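Local coordinates for protein BRIC1 (Synthetic construct, PDB 6FF6) that is a computationally designed helical repeat protein with a novel, corrugated architecture, and has no known natural function, at residues A[33-44]-A[55-63]. Sequence-based numbering, arbitrary orientation.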
loop_
_atom_site.group_PDB
_atom_site.type_symbol
_atom_site.label_atom_id
_atom_site.label_comp_id
_atom_site.label_asym_id
_atom_site.label_seq_id
_atom_site.Cartn_x
_atom_site.Cartn_y
_atom_site.Cartn_z
ATOM N N LEU A 33 -23.157 4.281 3.108
ATOM C CA LEU A 33 -23.117 5.738 3.246
ATOM C C LEU A 33 -23.129 6.416 1.923
ATOM O O LEU A 33 -23.799 7.431 1.785
ATOM C CB LEU A 33 -21.908 6.221 4.046
ATOM C CG LEU A 33 -21.936 5.921 5.532
ATOM C CD1 LEU A 33 -20.552 6.106 6.167
ATOM C CD2 LEU A 33 -23.009 6.732 6.236
ATOM N N LEU A 34 -22.409 5.873 0.944
ATOM C CA LEU A 34 -22.346 6.481 -0.375
ATOM C C LEU A 34 -23.666 6.371 -1.122
ATOM O O LEU A 34 -24.050 7.302 -1.832
ATOM C CB LEU A 34 -21.161 5.924 -1.173
ATOM C CG LEU A 34 -19.774 6.359 -0.695
ATOM C CD1 LEU A 34 -18.687 5.476 -1.322
ATOM C CD2 LEU A 34 -19.546 7.859 -0.924
ATOM N N ALA A 35 -24.396 5.284 -0.881
ATOM C CA ALA A 35 -25.736 5.053 -1.437
ATOM C C ALA A 35 -26.722 6.072 -0.831
ATOM O O ALA A 35 -27.564 6.627 -1.541
ATOM C CB ALA A 35 -26.175 3.644 -1.135
ATOM N N ASP A 36 -26.553 6.375 0.467
ATOM C CA ASP A 36 -27.330 7.379 1.171
ATOM C C ASP A 36 -27.018 8.758 0.640
ATOM O O ASP A 36 -27.944 9.495 0.304
ATOM C CB ASP A 36 -27.045 7.310 2.675
ATOM C CG ASP A 36 -27.700 6.124 3.383
ATOM O OD1 ASP A 36 -28.539 5.415 2.738
ATOM O OD2 ASP A 36 -27.383 5.899 4.579
ATOM N N MET A 37 -25.711 9.083 0.514
ATOM C CA MET A 37 -25.198 10.336 -0.032
ATOM C C MET A 37 -25.775 10.604 -1.395
ATOM O O MET A 37 -26.204 11.729 -1.657
ATOM C CB MET A 37 -23.684 10.258 -0.184
ATOM C CG MET A 37 -22.934 10.705 1.015
ATOM S SD MET A 37 -21.234 11.119 0.591
ATOM C CE MET A 37 -21.511 12.107 -0.843
ATOM N N GLU A 38 -25.768 9.569 -2.266
ATOM C CA GLU A 38 -26.297 9.630 -3.628
ATOM C C GLU A 38 -27.788 10.078 -3.640
ATOM O O GLU A 38 -28.172 10.968 -4.409
ATOM C CB GLU A 38 -26.142 8.247 -4.286
ATOM C CG GLU A 38 -26.829 8.103 -5.635
ATOM C CD GLU A 38 -26.016 8.436 -6.867
ATOM O OE1 GLU A 38 -24.806 8.115 -6.903
ATOM O OE2 GLU A 38 -26.607 8.997 -7.815
ATOM N N GLN A 39 -28.608 9.455 -2.787
ATOM C CA GLN A 39 -30.010 9.783 -2.715
ATOM C C GLN A 39 -30.231 11.206 -2.199
ATOM O O GLN A 39 -31.061 11.926 -2.761
ATOM C CB GLN A 39 -30.770 8.746 -1.886
ATOM C CG GLN A 39 -32.301 8.909 -1.954
ATOM C CD GLN A 39 -32.918 8.611 -3.316
ATOM O OE1 GLN A 39 -32.800 7.500 -3.845
ATOM N NE2 GLN A 39 -33.615 9.585 -3.903
ATOM N N HIS A 40 -29.489 11.614 -1.150
ATOM C CA HIS A 40 -29.596 12.965 -0.590
ATOM C C HIS A 40 -29.146 14.010 -1.609
ATOM O O HIS A 40 -29.765 15.043 -1.703
ATOM C CB HIS A 40 -28.780 13.123 0.707
ATOM C CG HIS A 40 -29.230 12.262 1.838
ATOM N ND1 HIS A 40 -30.575 12.209 2.238
ATOM C CD2 HIS A 40 -28.505 11.449 2.637
ATOM C CE1 HIS A 40 -30.613 11.368 3.258
ATOM N NE2 HIS A 40 -29.394 10.879 3.533
ATOM N N LEU A 41 -28.094 13.742 -2.367
ATOM C CA LEU A 41 -27.628 14.672 -3.387
ATOM C C LEU A 41 -28.684 14.865 -4.463
ATOM O O LEU A 41 -28.907 15.980 -4.927
ATOM C CB LEU A 41 -26.326 14.177 -4.020
ATOM C CG LEU A 41 -25.061 14.436 -3.229
ATOM C CD1 LEU A 41 -23.912 13.578 -3.744
ATOM C CD2 LEU A 41 -24.715 15.920 -3.202
ATOM N N LEU A 42 -29.349 13.765 -4.829
ATOM C CA LEU A 42 -30.391 13.749 -5.828
ATOM C C LEU A 42 -31.615 14.465 -5.349
ATOM O O LEU A 42 -32.352 15.012 -6.166
ATOM C CB LEU A 42 -30.723 12.304 -6.224
ATOM C CG LEU A 42 -29.652 11.563 -7.016
ATOM C CD1 LEU A 42 -30.050 10.149 -7.202
ATOM C CD2 LEU A 42 -29.403 12.216 -8.369
ATOM N N ASP A 43 -31.825 14.491 -4.028
ATOM C CA ASP A 43 -32.985 15.162 -3.425
ATOM C C ASP A 43 -32.774 16.632 -3.094
ATOM O O ASP A 43 -33.685 17.256 -2.545
ATOM C CB ASP A 43 -33.482 14.409 -2.181
ATOM C CG ASP A 43 -34.015 13.019 -2.446
ATOM O OD1 ASP A 43 -34.513 12.772 -3.573
ATOM O OD2 ASP A 43 -33.939 12.176 -1.530
ATOM N N LEU A 44 -31.615 17.193 -3.432
ATOM C CA LEU A 44 -31.293 18.594 -3.199
ATOM C C LEU A 44 -32.078 19.473 -4.143
ATOM O O LEU A 44 -32.206 19.122 -5.328
ATOM C CB LEU A 44 -29.798 18.858 -3.423
ATOM C CG LEU A 44 -28.862 18.434 -2.316
ATOM C CD1 LEU A 44 -27.447 18.455 -2.799
ATOM C CD2 LEU A 44 -28.998 19.353 -1.104
ATOM N N ASN A 55 -26.524 18.458 5.676
ATOM C CA ASN A 55 -25.972 17.908 6.907
ATOM C C ASN A 55 -25.842 16.419 6.832
ATOM O O ASN A 55 -24.838 15.895 7.304
ATOM C CB ASN A 55 -26.788 18.316 8.115
ATOM C CG ASN A 55 -26.352 19.632 8.689
ATOM O OD1 ASN A 55 -25.286 20.176 8.364
ATOM N ND2 ASN A 55 -27.158 20.166 9.575
ATOM N N ALA A 56 -26.820 15.739 6.200
ATOM C CA ALA A 56 -26.801 14.287 5.977
ATOM C C ALA A 56 -25.632 13.894 5.088
ATOM O O ALA A 56 -24.897 12.972 5.431
ATOM C CB ALA A 56 -28.108 13.820 5.356
ATOM N N ILE A 57 -25.421 14.619 3.979
ATOM C CA ILE A 57 -24.315 14.352 3.061
ATOM C C ILE A 57 -22.989 14.599 3.778
ATOM O O ILE A 57 -22.041 13.826 3.646
ATOM C CB ILE A 57 -24.461 15.199 1.781
ATOM C CG1 ILE A 57 -25.741 14.843 1.033
ATOM C CG2 ILE A 57 -23.269 14.971 0.879
ATOM C CD1 ILE A 57 -26.308 15.939 0.192
ATOM N N PHE A 58 -22.944 15.657 4.569
ATOM C CA PHE A 58 -21.771 15.994 5.348
ATOM C C PHE A 58 -21.440 14.902 6.367
ATOM O O PHE A 58 -20.292 14.507 6.464
ATOM C CB PHE A 58 -21.980 17.347 6.039
ATOM C CG PHE A 58 -20.764 17.768 6.812
ATOM C CD1 PHE A 58 -19.678 18.355 6.165
ATOM C CD2 PHE A 58 -20.676 17.535 8.182
ATOM C CE1 PHE A 58 -18.529 18.704 6.877
ATOM C CE2 PHE A 58 -19.523 17.886 8.891
ATOM C CZ PHE A 58 -18.452 18.452 8.232
ATOM N N ARG A 59 -22.437 14.411 7.113
ATOM C CA ARG A 59 -22.265 13.355 8.124
ATOM C C ARG A 59 -21.720 12.087 7.525
ATOM O O ARG A 59 -20.835 11.463 8.115
ATOM C CB ARG A 59 -23.596 13.032 8.791
ATOM C CG ARG A 59 -24.005 14.002 9.863
ATOM C CD ARG A 59 -25.504 14.003 9.952
ATOM N NE ARG A 59 -25.979 15.162 10.686
ATOM C CZ ARG A 59 -26.988 15.136 11.542
ATOM N NH1 ARG A 59 -27.664 14.015 11.747
ATOM N NH2 ARG A 59 -27.328 16.232 12.205
ATOM N N ALA A 60 -22.260 11.688 6.362
ATOM C CA ALA A 60 -21.821 10.484 5.665
ATOM C C ALA A 60 -20.382 10.664 5.198
ATOM O O ALA A 60 -19.577 9.760 5.379
ATOM C CB ALA A 60 -22.732 10.202 4.489
ATOM N N ALA A 61 -20.038 11.843 4.664
ATOM C CA ALA A 61 -18.661 12.144 4.220
ATOM C C ALA A 61 -17.699 12.159 5.414
ATOM O O ALA A 61 -16.635 11.580 5.350
ATOM C CB ALA A 61 -18.618 13.479 3.484
ATOM N N HIS A 62 -18.105 12.754 6.524
ATOM C CA HIS A 62 -17.274 12.798 7.717
ATOM C C HIS A 62 -16.977 11.384 8.236
ATOM O O HIS A 62 -15.812 11.092 8.573
ATOM C CB HIS A 62 -17.959 13.649 8.783
ATOM C CG HIS A 62 -17.086 13.918 9.960
ATOM N ND1 HIS A 62 -16.929 12.980 10.972
ATOM C CD2 HIS A 62 -16.361 15.016 10.264
ATOM C CE1 HIS A 62 -16.121 13.539 11.854
ATOM N NE2 HIS A 62 -15.744 14.759 11.469
ATOM N N SER A 63 -18.021 10.504 8.284
ATOM C CA SER A 63 -17.843 9.120 8.717
ATOM C C SER A 63 -16.824 8.369 7.841
ATOM O O SER A 63 -15.930 7.706 8.371
ATOM C CB SER A 63 -19.172 8.383 8.741
ATOM O OG SER A 63 -20.022 8.954 9.722
#
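Ile57 sends its two branches to different neighbours on the facing helix. With CG1 anti to its carbonyl carbon (chi1 -62°), that branch lies against His40, Ile57 CG1 being 3.5 Å from His40 CB. The Ile57 and Leu41 side chains cross at about a right angle, Ile57 CD1 lying 3.7 Å from Leu41 CD2. Leu44 CD1 meets the same methyl tip to tip. On the other branch, Ile57 CG2 takes the Met37 methyl, with Met37 CE 3.8 Å from Ile57 CG2; the Met37 chain bends at chi3 (47°) to bring CE there, while Met37 CG rests 3.5 Å from Ala60 CB. Ala60, having only a methyl, also makes room for Leu33, whose CD2 touches Ala60 CB and whose CD1 reaches Ser63 CB at 3.7 Å. Towards the partly exposed side, Ala56 CB sits over one face of the His40 imidazole, 3.8 Å from the ring centroid, in a CH-pi contact shifted towards the rim. Cut back to an alanine, Ile57 would lose both branches, which would probably open a gap between Met37, His40, Leu41 and Leu44 and leave the Met37 methyl freer to turn. The short helical pieces 33-42 and 55-63 run antiparallel (158°), their axes 9.2 Å apart at closest approach, a helical hairpin within the bundle; Met83 and Leu87 of helix 74-92 and Phe105 of helix 99-121 extend its apolar core. With no hydrogen bond or salt bridge between the segments, their pairing rests on shape and apolar burial.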